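Local coordinates for protein fructuronate-tagaturonate epimerase UxaE from Cohnella laeviribosi in complex with 1 glycerol (Cohnella laeviribosi, PDB 6IL9) that probably interconverts fructuronate and tagaturonate by epimerisation, as a zinc-bound isomerase built on a TIM barrel, at residues G307-Q310 with D314-G317. Sequence-based numbering, arbitrary orientation.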
loop_
_atom_site.group_PDB
_atom_site.type_symbol
_atom_site.label_atom_id
_atom_site.label_comp_id
_atom_site.label_asym_id
_atom_site.label_seq_id
_atom_site.Cartn_x
_atom_site.Cartn_y
_atom_site.Cartn_z
ATOM N N GLY A 307 1.906 15.710 -14.374
ATOM C CA GLY A 307 2.300 14.504 -15.097
ATOM C C GLY A 307 1.399 13.326 -14.760
ATOM O O GLY A 307 0.265 13.491 -14.303
ATOM N N GLU A 308 1.909 12.115 -14.991
ATOM C CA GLU A 308 1.131 10.920 -14.685
ATOM C C GLU A 308 1.952 9.893 -13.919
ATOM O O GLU A 308 3.124 9.658 -14.226
ATOM C CB GLU A 308 0.591 10.254 -15.950
ATOM C CG GLU A 308 -0.278 11.148 -16.796
ATOM C CD GLU A 308 -0.800 10.397 -18.005
ATOM O OE1 GLU A 308 -1.427 9.338 -17.808
ATOM O OE2 GLU A 308 -0.568 10.862 -19.138
ATOM N N PHE A 309 1.301 9.266 -12.943
ATOM C CA PHE A 309 1.834 8.165 -12.137
ATOM C C PHE A 309 0.961 6.952 -12.413
ATOM O O PHE A 309 0.049 6.655 -11.635
ATOM C CB PHE A 309 1.814 8.510 -10.624
ATOM C CG PHE A 309 2.968 9.354 -10.151
ATOM C CD1 PHE A 309 3.114 10.676 -10.567
ATOM C CD2 PHE A 309 3.878 8.830 -9.250
ATOM C CE1 PHE A 309 4.184 11.443 -10.102
ATOM C CE2 PHE A 309 4.955 9.583 -8.786
ATOM C CZ PHE A 309 5.102 10.898 -9.220
ATOM N N GLN A 310 1.239 6.242 -13.510
ATOM C CA GLN A 310 0.486 5.046 -13.859
ATOM C C GLN A 310 1.111 3.815 -13.211
ATOM O O GLN A 310 2.309 3.786 -12.902
ATOM C CB GLN A 310 0.442 4.844 -15.371
ATOM C CG GLN A 310 -0.364 5.911 -16.099
ATOM C CD GLN A 310 -0.540 5.579 -17.552
ATOM O OE1 GLN A 310 -0.498 4.413 -17.937
ATOM N NE2 GLN A 310 -0.753 6.600 -18.376
ATOM N N ASP A 314 7.545 3.922 -14.973
ATOM C CA ASP A 314 8.124 5.157 -14.455
ATOM C C ASP A 314 7.260 6.366 -14.832
ATOM O O ASP A 314 6.275 6.264 -15.570
ATOM C CB ASP A 314 9.555 5.324 -14.993
ATOM C CG ASP A 314 10.461 6.136 -14.073
ATOM O OD1 ASP A 314 9.976 6.833 -13.172
ATOM O OD2 ASP A 314 11.690 6.085 -14.272
ATOM N N TYR A 315 7.652 7.522 -14.298
ATOM C CA TYR A 315 6.937 8.785 -14.482
ATOM C C TYR A 315 6.707 9.132 -15.953
ATOM O O TYR A 315 7.564 8.894 -16.808
ATOM C CB TYR A 315 7.751 9.898 -13.814
ATOM C CG TYR A 315 7.147 11.283 -13.911
ATOM C CD1 TYR A 315 6.000 11.617 -13.193
ATOM C CD2 TYR A 315 7.754 12.272 -14.683
ATOM C CE1 TYR A 315 5.459 12.886 -13.262
ATOM C CE2 TYR A 315 7.224 13.543 -14.756
ATOM C CZ TYR A 315 6.068 13.850 -14.039
ATOM O OH TYR A 315 5.522 15.125 -14.099
ATOM N N ILE A 316 5.539 9.713 -16.243
ATOM C CA ILE A 316 5.231 10.303 -17.547
ATOM C C ILE A 316 5.144 11.812 -17.368
ATOM O O ILE A 316 4.339 12.300 -16.567
ATOM C CB ILE A 316 3.913 9.769 -18.136
ATOM C CG1 ILE A 316 4.012 8.282 -18.481
ATOM C CG2 ILE A 316 3.556 10.529 -19.408
ATOM C CD1 ILE A 316 2.661 7.635 -18.744
ATOM N N GLY A 317 5.941 12.557 -18.132
ATOM C CA GLY A 317 5.829 13.998 -18.099
ATOM C C GLY A 317 7.194 14.652 -18.130
ATOM O O GLY A 317 8.183 14.049 -18.536
HETATM O O HOH W 1 3.629 6.899 -14.941
#
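Tyr315 lays its ring edge beside Phe309, and Ile316 pairs with Glu308, where the loop between barrel strand 300-302 and helix 319-336 of this TIM barrel doubles back on itself. The turn illustrates how one antiparallel bridge and a water can shape an otherwise irregular loop. The carbonyl O of Asp314 accepts a hydrogen bond from a water, which also donates to Glu308 O and accepts from Gln310 N, linking the two segments beyond the bridge. Tyr315 follows, its CG anti to the backbone N (chi1 -180°), which carries the ring along the other segment: CD1 lies 3.6 Å from Phe309 CE1, the ring planes inclined at 68°, while the hydroxyl continues past Gly307 CA to hydrogen-bond Ile306 O. The Phe309 side chain, which Tyr315 meets obliquely, lies about 9 Å from the zinc ion, not in contact with it. Ile316 forms the bridge, a hydrogen-bonded pair with Glu308: Ile316 N reaches Glu308 O at 3.1 Å, and Glu308 N returns to Ile316 O at 2.9 Å. The Ile316 side chain lies against the Gln310-Glu308 hydrogen bond, with CG2 near the Glu308 carboxylate and CD1 3.6 Å from Gln310 NE2, the amide nitrogen that donates to Glu308 OE1 from above the carboxylate plane.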